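Local coordinates for protein peroxinectin A (PDB 6ERC) that is a secreted haem peroxidase that uses hydrogen peroxide to oxidise phenolic donors and has iodide and thiocyanate peroxidase activity, at residues A[122-125]-A[130-133]; A[266-271]-A[471-476]; A[400-405]-A[454-459]. All coordinates share one frame; numbering follows the deposited sequence.

Contact 1: A[122-125]-A[130-133]. With BMA (beta-D-mannopyranose), chain H.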
loop_
_atom_site.group_PDB
_atom_site.type_symbol
_atom_site.label_atom_id
_atom_site.label_comp_id
_atom_site.label_asym_id
_atom_site.label_seq_id
_atom_site.Cartn_x
_atom_site.Cartn_y
_atom_site.Cartn_z
ATOM N N THR A 122 5.675 -5.680 -20.122
ATOM C CA THR A 122 6.537 -5.317 -21.230
ATOM C C THR A 122 7.524 -6.450 -21.467
ATOM O O THR A 122 7.882 -7.192 -20.546
ATOM C CB THR A 122 7.289 -3.996 -20.950
ATOM O OG1 THR A 122 7.761 -3.449 -22.184
ATOM C CG2 THR A 122 8.493 -4.230 -19.999
ATOM N N GLU A 123 7.953 -6.572 -22.717
ATOM C CA GLU A 123 8.928 -7.588 -23.078
ATOM C C GLU A 123 10.274 -7.268 -22.434
ATOM O O GLU A 123 10.690 -6.115 -22.358
ATOM C CB GLU A 123 9.058 -7.685 -24.611
ATOM C CG GLU A 123 9.900 -8.849 -25.081
ATOM C CD GLU A 123 9.836 -9.021 -26.588
ATOM O OE1 GLU A 123 8.837 -8.574 -27.201
ATOM O OE2 GLU A 123 10.778 -9.600 -27.165
ATOM N N VAL A 124 10.950 -8.304 -21.953
ATOM C CA VAL A 124 12.256 -8.158 -21.310
ATOM C C VAL A 124 13.203 -9.197 -21.892
ATOM O O VAL A 124 12.778 -10.167 -22.545
ATOM C CB VAL A 124 12.159 -8.301 -19.773
ATOM C CG1 VAL A 124 11.332 -7.168 -19.193
ATOM C CG2 VAL A 124 11.589 -9.663 -19.373
ATOM N N PRO A 125 14.508 -9.004 -21.689
ATOM C CA PRO A 125 15.478 -9.996 -22.160
ATOM C C PRO A 125 15.340 -11.289 -21.378
ATOM O O PRO A 125 15.111 -11.279 -20.166
ATOM C CB PRO A 125 16.832 -9.325 -21.899
ATOM C CG PRO A 125 16.536 -7.885 -21.728
ATOM C CD PRO A 125 15.170 -7.815 -21.136
ATOM N N LYS A 130 16.009 -12.747 -13.181
ATOM C CA LYS A 130 15.122 -13.882 -12.930
ATOM C C LYS A 130 13.820 -13.641 -13.692
ATOM O O LYS A 130 12.951 -12.894 -13.236
ATOM C CB LYS A 130 14.864 -14.056 -11.436
ATOM C CG LYS A 130 16.090 -14.434 -10.623
ATOM C CD LYS A 130 15.745 -14.574 -9.143
ATOM C CE LYS A 130 16.983 -14.851 -8.302
ATOM N NZ LYS A 130 17.616 -16.153 -8.644
ATOM N N THR A 131 13.684 -14.278 -14.850
ATOM C CA THR A 131 12.458 -14.195 -15.635
ATOM C C THR A 131 12.030 -15.617 -15.988
ATOM O O THR A 131 12.476 -16.603 -15.388
ATOM C CB THR A 131 12.653 -13.325 -16.884
ATOM O OG1 THR A 131 11.400 -13.182 -17.570
ATOM C CG2 THR A 131 13.680 -13.948 -17.827
ATOM N N VAL A 132 11.139 -15.731 -16.971
ATOM C CA VAL A 132 10.725 -17.020 -17.511
ATOM C C VAL A 132 10.315 -16.820 -18.961
ATOM O O VAL A 132 9.781 -15.773 -19.336
ATOM C CB VAL A 132 9.570 -17.650 -16.695
ATOM C CG1 VAL A 132 8.293 -16.818 -16.806
ATOM C CG2 VAL A 132 9.322 -19.076 -17.154
ATOM N N VAL A 133 10.572 -17.837 -19.780
ATOM C CA VAL A 133 10.131 -17.819 -21.171
ATOM C C VAL A 133 8.622 -18.045 -21.185
ATOM O O VAL A 133 8.143 -19.124 -20.825
ATOM C CB VAL A 133 10.864 -18.873 -22.009
ATOM C CG1 VAL A 133 10.236 -19.002 -23.398
ATOM C CG2 VAL A 133 12.338 -18.514 -22.130
HETATM C C1 BMA H . 6.913 -2.491 -23.099
HETATM C C2 BMA H . 5.731 -1.488 -23.311
HETATM C C3 BMA H . 6.167 -0.077 -22.845
HETATM C C4 BMA H . 7.651 0.206 -23.221
HETATM C C5 BMA H . 8.081 -0.780 -24.320
HETATM C C6 BMA H . 9.470 -0.517 -24.879
HETATM O O2 BMA H . 4.601 -1.847 -22.527
HETATM O O3 BMA H . 5.965 0.088 -21.456
HETATM O O4 BMA H . 7.789 1.529 -23.713
HETATM O O5 BMA H . 8.099 -2.096 -23.752
HETATM O O6 BMA H . 9.441 -0.604 -26.317
#

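Contact 2: A[266-271]-A[471-476]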
loop_
_atom_site.group_PDB
_atom_site.type_symbol
_atom_site.label_atom_id
_atom_site.label_comp_id
_atom_site.label_asym_id
_atom_site.label_seq_id
_atom_site.Cartn_x
_atom_site.Cartn_y
_atom_site.Cartn_z
ATOM N N THR A 266 8.541 5.607 8.780
ATOM C CA THR A 266 8.559 4.250 8.249
ATOM C C THR A 266 9.632 3.406 8.930
ATOM O O THR A 266 9.358 2.294 9.393
ATOM C CB THR A 266 8.780 4.288 6.735
ATOM O OG1 THR A 266 7.709 5.013 6.116
ATOM C CG2 THR A 266 8.833 2.878 6.155
ATOM N N TYR A 267 10.859 3.921 9.010
ATOM C CA TYR A 267 11.992 3.120 9.455
ATOM C C TYR A 267 12.278 3.230 10.947
ATOM O O TYR A 267 13.049 2.417 11.468
ATOM C CB TYR A 267 13.248 3.509 8.676
ATOM C CG TYR A 267 13.270 2.969 7.265
ATOM C CD1 TYR A 267 12.362 3.416 6.315
ATOM C CD2 TYR A 267 14.200 2.014 6.882
ATOM C CE1 TYR A 267 12.377 2.923 5.027
ATOM C CE2 TYR A 267 14.224 1.519 5.593
ATOM C CZ TYR A 267 13.312 1.978 4.671
ATOM O OH TYR A 267 13.330 1.492 3.384
ATOM N N ASP A 268 11.699 4.207 11.643
ATOM C CA ASP A 268 11.852 4.302 13.089
ATOM C C ASP A 268 10.635 3.799 13.851
ATOM O O ASP A 268 10.777 3.353 14.994
ATOM C CB ASP A 268 12.135 5.750 13.510
ATOM C CG ASP A 268 13.565 6.177 13.224
ATOM O OD1 ASP A 268 14.339 5.364 12.675
ATOM O OD2 ASP A 268 13.917 7.328 13.560
ATOM N N GLU A 269 9.450 3.849 13.245
ATOM C CA GLU A 269 8.220 3.429 13.903
ATOM C C GLU A 269 7.549 2.253 13.210
ATOM O O GLU A 269 7.285 1.233 13.854
ATOM C CB GLU A 269 7.242 4.612 13.988
ATOM C CG GLU A 269 7.676 5.701 14.948
ATOM C CD GLU A 269 6.681 6.843 15.024
ATOM O OE1 GLU A 269 6.680 7.699 14.113
ATOM O OE2 GLU A 269 5.893 6.883 15.992
ATOM N N TYR A 270 7.274 2.360 11.908
ATOM C CA TYR A 270 6.463 1.349 11.233
ATOM C C TYR A 270 7.187 0.011 11.163
ATOM O O TYR A 270 6.666 -1.016 11.613
ATOM C CB TYR A 270 6.084 1.830 9.830
ATOM C CG TYR A 270 5.190 0.861 9.089
ATOM C CD1 TYR A 270 3.824 0.816 9.340
ATOM C CD2 TYR A 270 5.712 -0.012 8.146
ATOM C CE1 TYR A 270 3.006 -0.068 8.670
ATOM C CE2 TYR A 270 4.898 -0.902 7.471
ATOM C CZ TYR A 270 3.548 -0.923 7.739
ATOM O OH TYR A 270 2.731 -1.805 7.074
ATOM N N LEU A 271 8.389 -0.002 10.598
ATOM C CA LEU A 271 9.086 -1.258 10.361
ATOM C C LEU A 271 9.484 -1.925 11.673
ATOM O O LEU A 271 9.327 -3.145 11.808
ATOM C CB LEU A 271 10.308 -1.030 9.471
ATOM C CG LEU A 271 9.995 -0.563 8.047
ATOM C CD1 LEU A 271 11.281 -0.273 7.288
ATOM C CD2 LEU A 271 9.156 -1.593 7.297
ATOM N N PHE A 471 19.029 10.183 -2.111
ATOM C CA PHE A 471 18.490 11.299 -1.347
ATOM C C PHE A 471 17.964 10.873 0.022
ATOM O O PHE A 471 17.134 11.578 0.607
ATOM C CB PHE A 471 17.374 11.984 -2.141
ATOM C CG PHE A 471 17.848 12.708 -3.372
ATOM C CD1 PHE A 471 18.164 12.011 -4.527
ATOM C CD2 PHE A 471 17.952 14.092 -3.382
ATOM C CE1 PHE A 471 18.591 12.677 -5.661
ATOM C CE2 PHE A 471 18.375 14.761 -4.515
ATOM C CZ PHE A 471 18.694 14.053 -5.655
ATOM N N TRP A 472 18.418 9.732 0.542
ATOM C CA TRP A 472 17.951 9.280 1.845
ATOM C C TRP A 472 18.335 10.294 2.917
ATOM O O TRP A 472 19.458 10.803 2.941
ATOM C CB TRP A 472 18.533 7.905 2.177
ATOM C CG TRP A 472 17.943 7.323 3.421
ATOM C CD1 TRP A 472 18.539 7.218 4.645
ATOM C CD2 TRP A 472 16.626 6.781 3.569
ATOM N NE1 TRP A 472 17.674 6.640 5.545
ATOM C CE2 TRP A 472 16.492 6.365 4.907
ATOM C CE3 TRP A 472 15.548 6.608 2.696
ATOM C CZ2 TRP A 472 15.327 5.781 5.392
ATOM C CZ3 TRP A 472 14.392 6.030 3.179
ATOM C CH2 TRP A 472 14.289 5.624 4.514
ATOM N N TYR A 473 17.390 10.584 3.816
ATOM C CA TYR A 473 17.562 11.712 4.726
ATOM C C TYR A 473 18.765 11.529 5.644
ATOM O O TYR A 473 19.380 12.517 6.058
ATOM C CB TYR A 473 16.289 11.929 5.546
ATOM C CG TYR A 473 16.072 10.949 6.680
ATOM C CD1 TYR A 473 15.420 9.739 6.471
ATOM C CD2 TYR A 473 16.493 11.248 7.969
ATOM C CE1 TYR A 473 15.211 8.848 7.514
ATOM C CE2 TYR A 473 16.289 10.366 9.014
ATOM C CZ TYR A 473 15.649 9.169 8.783
ATOM O OH TYR A 473 15.448 8.293 9.827
ATOM N N GLU A 474 19.125 10.290 5.965
ATOM C CA GLU A 474 20.224 10.050 6.892
ATOM C C GLU A 474 21.602 10.222 6.258
ATOM O O GLU A 474 22.603 10.003 6.946
ATOM C CB GLU A 474 20.121 8.642 7.489
ATOM C CG GLU A 474 18.819 8.354 8.232
ATOM C CD GLU A 474 18.797 6.966 8.858
ATOM O OE1 GLU A 474 19.625 6.710 9.761
ATOM O OE2 GLU A 474 17.960 6.128 8.443
ATOM N N THR A 475 21.692 10.597 4.975
ATOM C CA THR A 475 23.014 10.786 4.396
ATOM C C THR A 475 23.550 12.178 4.739
ATOM O O THR A 475 22.775 13.126 4.895
ATOM C CB THR A 475 22.974 10.595 2.878
ATOM O OG1 THR A 475 24.308 10.462 2.373
ATOM C CG2 THR A 475 22.312 11.762 2.181
ATOM N N PRO A 476 24.874 12.330 4.874
ATOM C CA PRO A 476 25.410 13.641 5.292
ATOM C C PRO A 476 24.904 14.808 4.459
ATOM O O PRO A 476 24.458 15.820 5.016
ATOM C CB PRO A 476 26.926 13.449 5.151
ATOM C CG PRO A 476 27.137 11.990 5.345
ATOM C CD PRO A 476 25.944 11.324 4.731
HETATM O O HOH W 1 14.665 5.918 10.130
#

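Contact 3: A[400-405]-A[454-459]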
loop_
_atom_site.group_PDB
_atom_site.type_symbol
_atom_site.label_atom_id
_atom_site.label_comp_id
_atom_site.label_asym_id
_atom_site.label_seq_id
_atom_site.Cartn_x
_atom_site.Cartn_y
_atom_site.Cartn_z
ATOM N N ARG A 400 12.097 -22.082 -1.204
ATOM C CA ARG A 400 13.364 -22.599 -1.712
ATOM C C ARG A 400 14.188 -21.485 -2.347
ATOM O O ARG A 400 15.385 -21.344 -2.071
ATOM C CB ARG A 400 13.114 -23.720 -2.726
ATOM C CG ARG A 400 12.549 -25.014 -2.143
ATOM C CD ARG A 400 12.556 -26.142 -3.188
ATOM N NE ARG A 400 11.871 -27.355 -2.732
ATOM C CZ ARG A 400 10.607 -27.673 -3.013
ATOM N NH1 ARG A 400 9.854 -26.872 -3.761
ATOM N NH2 ARG A 400 10.091 -28.802 -2.541
ATOM N N GLN A 401 13.558 -20.676 -3.202
ATOM C CA GLN A 401 14.275 -19.623 -3.908
ATOM C C GLN A 401 14.628 -18.445 -3.010
ATOM O O GLN A 401 15.410 -17.586 -3.431
ATOM C CB GLN A 401 13.450 -19.145 -5.102
ATOM C CG GLN A 401 13.242 -20.224 -6.152
ATOM C CD GLN A 401 12.622 -19.700 -7.430
ATOM O OE1 GLN A 401 13.265 -18.981 -8.195
ATOM N NE2 GLN A 401 11.368 -20.060 -7.673
ATOM N N LEU A 402 14.079 -18.381 -1.799
ATOM C CA LEU A 402 14.472 -17.380 -0.817
ATOM C C LEU A 402 15.501 -17.907 0.171
ATOM O O LEU A 402 15.865 -17.189 1.108
ATOM C CB LEU A 402 13.242 -16.877 -0.051
ATOM C CG LEU A 402 12.187 -16.123 -0.863
ATOM C CD1 LEU A 402 10.946 -15.884 -0.018
ATOM C CD2 LEU A 402 12.738 -14.803 -1.383
ATOM N N GLY A 403 15.975 -19.136 -0.012
ATOM C CA GLY A 403 16.919 -19.723 0.916
ATOM C C GLY A 403 16.289 -20.323 2.148
ATOM O O GLY A 403 16.987 -20.534 3.144
ATOM N N LEU A 404 14.993 -20.601 2.117
ATOM C CA LEU A 404 14.296 -21.201 3.242
ATOM C C LEU A 404 14.013 -22.674 2.968
ATOM O O LEU A 404 13.993 -23.128 1.822
ATOM C CB LEU A 404 12.989 -20.454 3.523
ATOM C CG LEU A 404 13.146 -18.972 3.881
ATOM C CD1 LEU A 404 11.791 -18.278 3.952
ATOM C CD2 LEU A 404 13.896 -18.810 5.195
ATOM N N ARG A 405 13.803 -23.422 4.046
ATOM C CA ARG A 405 13.486 -24.836 3.909
ATOM C C ARG A 405 12.016 -25.012 3.529
ATOM O O ARG A 405 11.145 -24.354 4.102
ATOM C CB ARG A 405 13.774 -25.582 5.211
ATOM C CG ARG A 405 15.241 -25.927 5.424
ATOM C CD ARG A 405 15.427 -26.812 6.649
ATOM N NE ARG A 405 16.661 -27.592 6.582
ATOM C CZ ARG A 405 16.809 -28.708 5.872
ATOM N NH1 ARG A 405 15.800 -29.183 5.149
ATOM N NH2 ARG A 405 17.970 -29.351 5.878
ATOM N N PHE A 454 6.883 -13.847 4.625
ATOM C CA PHE A 454 6.596 -12.436 4.393
ATOM C C PHE A 454 7.627 -11.545 5.078
ATOM O O PHE A 454 8.022 -10.508 4.537
ATOM C CB PHE A 454 5.183 -12.105 4.880
ATOM C CG PHE A 454 4.081 -12.592 3.967
ATOM C CD1 PHE A 454 4.360 -13.366 2.852
ATOM C CD2 PHE A 454 2.763 -12.254 4.224
ATOM C CE1 PHE A 454 3.343 -13.796 2.019
ATOM C CE2 PHE A 454 1.745 -12.683 3.395
ATOM C CZ PHE A 454 2.036 -13.455 2.292
ATOM N N TYR A 455 8.079 -11.940 6.270
ATOM C CA TYR A 455 9.119 -11.188 6.965
ATOM C C TYR A 455 10.346 -11.006 6.079
ATOM O O TYR A 455 10.884 -9.900 5.955
ATOM C CB TYR A 455 9.491 -11.915 8.257
ATOM C CG TYR A 455 10.530 -11.230 9.111
ATOM C CD1 TYR A 455 11.881 -11.319 8.805
ATOM C CD2 TYR A 455 10.161 -10.520 10.243
ATOM C CE1 TYR A 455 12.831 -10.705 9.593
ATOM C CE2 TYR A 455 11.105 -9.902 11.036
ATOM C CZ TYR A 455 12.438 -9.998 10.708
ATOM O OH TYR A 455 13.383 -9.384 11.499
ATOM N N LEU A 456 10.802 -12.092 5.451
ATOM C CA LEU A 456 12.022 -12.032 4.654
ATOM C C LEU A 456 11.845 -11.137 3.434
ATOM O O LEU A 456 12.748 -10.366 3.089
ATOM C CB LEU A 456 12.437 -13.443 4.237
ATOM C CG LEU A 456 13.872 -13.628 3.738
ATOM C CD1 LEU A 456 14.337 -15.049 4.009
ATOM C CD2 LEU A 456 13.998 -13.307 2.255
ATOM N N ILE A 457 10.691 -11.219 2.768
ATOM C CA ILE A 457 10.470 -10.413 1.571
ATOM C C ILE A 457 10.385 -8.935 1.933
ATOM O O ILE A 457 10.930 -8.076 1.227
ATOM C CB ILE A 457 9.204 -10.894 0.837
ATOM C CG1 ILE A 457 9.357 -12.358 0.412
ATOM C CG2 ILE A 457 8.927 -10.025 -0.389
ATOM C CD1 ILE A 457 8.056 -13.031 0.040
ATOM N N ILE A 458 9.705 -8.611 3.033
ATOM C CA ILE A 458 9.569 -7.217 3.438
ATOM C C ILE A 458 10.914 -6.667 3.897
ATOM O O ILE A 458 11.320 -5.564 3.511
ATOM C CB ILE A 458 8.496 -7.079 4.532
ATOM C CG1 ILE A 458 7.124 -7.456 3.969
ATOM C CG2 ILE A 458 8.464 -5.654 5.073
ATOM C CD1 ILE A 458 6.058 -7.654 5.028
ATOM N N TYR A 459 11.624 -7.425 4.735
ATOM C CA TYR A 459 12.943 -6.991 5.179
ATOM C C TYR A 459 13.850 -6.709 3.991
ATOM O O TYR A 459 14.581 -5.711 3.978
ATOM C CB TYR A 459 13.566 -8.055 6.084
ATOM C CG TYR A 459 14.925 -7.679 6.635
ATOM C CD1 TYR A 459 16.074 -7.826 5.867
ATOM C CD2 TYR A 459 15.059 -7.188 7.924
ATOM C CE1 TYR A 459 17.315 -7.485 6.366
ATOM C CE2 TYR A 459 16.298 -6.846 8.433
ATOM C CZ TYR A 459 17.423 -6.996 7.650
ATOM O OH TYR A 459 18.660 -6.656 8.152
#

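Contact 1: A[122-125]-A[130-133]
V124 and T131 meet where strand 113-124 gives way to the surface loop that leads to strand 139-144. The loop connects two adjacent antiparallel strands of a four-stranded sheet. The disulfide C126–C139 ties its first part back to the returning strand. The contact itself is light, with about 78 Å² buried in all. The V124 and T131 side chains slide past each other in opposite directions. CG2 of V124 is the branch that touches, and it lies 4.0 Å from OG1 of T131. That hydroxyl stands anti to its own nitrogen (chi1 -175°). The same torsion sets the T131 methyl between the backbone nitrogen and carbonyl carbon. CG2 of T131 then rests 3.8 Å from the carbonyl O of P125. Both touches are van der Waals contacts. The contact sits near the surface, and P125 is exposed.

Two residues before V124, T122 carries a sugar. Its OG1 is joined to C1 of a beta-D-mannopyranose at 1.6 Å, which marks an O-linked glycosylation. OG1 leaves the strand anti to the backbone N (chi1 -161°). NH2 of R120 is hydrogen-bonded to the mannose as well, which is likely to limit its swing about the linkage.

Strand 139-144 lies beside both halves of the contact. T122 pairs with E141 and V124 with C139 through backbone hydrogen bonds. The T122 side chain packs on I143, and that of V124 touches E141. V124 and T131 both pack on C139, so the two segments meet the same residue of strand 139-144.

Contact 2: A[266-271]-A[471-476]
Y267 opens the contact from helix 247-275, its ring meeting the indole of W472. The pair is an edge-to-face stack, with centroids 4.7 Å apart and planes at 68°. CH2 of W472 comes down over one face of Y267, near the rim, and reaches 3.3 Å from CE1 of Y267. OH of Y267 is hydrogen-bonded to the carbonyl O of F462 and to OG1 of T465. Next, D268 reaches Y473 through water 1. The water donates to OD1 of D268 at 2.6 Å and lies 2.5 Å from OH of Y473, in the plane of that ring. Y270 touches the haem. L271 closes the segment. Its CD1 lies over the centre of the Y267 face opposite W472, and its N bonds to O of T266 in a wider pi-type turn.

On the other segment a type I turn runs from W472 to T475. NE1 of W472 donates to OE2 of E474 at 3.0 Å, nearly straight at 171°, which is likely to hold the indole in this rotation. A leucine in place of W472 would probably leave one face of Y267 poorly covered and E474 without its indole donor.

The buried aromatic pair meets through ring carbons, while the polar ends of D268 and Y473 are joined by a water, so that link probably depends on the solvent molecule.

Contact 3: A[400-405]-A[454-459]
L456 projects from helix 452-467 into the notch between L402 and L404. Its two methyls divide the work. CD1 is the deeper bump. It lies 3.9 Å from the carbonyl O of L402 and 4.0 Å from CD2 of L404. CG and CD1 of L404 also close round this methyl, so the ends of L404 and L456 meet tip to tip. CD2 of L456 turns to the other wall of the notch and lies 4.1 Å from CD2 of L402. Here the two leucines slide past each other in opposite directions. CG of L456 stands anti to the backbone N (chi1 -164°), which carries both methyls out from the helix to the facing chain.

A Schellman motif ends helix 395-401 between the two leucines and probably shapes the notch. G403 takes a positive phi of 82°, and its N bonds back to O of R400. A CB at G403 would jam against the carbonyl O of L402. The residues before and after the glycine both aim their side chains at helix 452-467.

L402 has a second bump to place. Its CD1 bears on I457, 3.9 Å from CG1 of I457, with CD1 of I457 close by. The two side chains cross at about a right angle, so the L402 methyl rests across the flank of the isoleucine. I457 is buried. It also packs on L398 of helix 395-401 and on A300 of helix 294-300. L404 leans on R399 as well.

How the contacts relate
Contact 1 comes first along the chain. Contact 2 joins helix 247-275 to a late loop, and both segments of contact 3 fall between its two halves. Centres lie about 33 Å apart for contacts 1 and 2, about 22 Å for contacts 1 and 3, and about 23 Å for contacts 2 and 3. Contact 1 belongs to the peripheral antiparallel sheet, the others to the helical body. Helix 452-467 links contacts 2 and 3: it carries 454-459, and its F462 receives the Y267 hydroxyl. N31 lies between contacts 1 and 3, touched by K130 and bonded to Q401. Within one haem peroxidase domain, contact 1 closes a short loop and the others join distant segments.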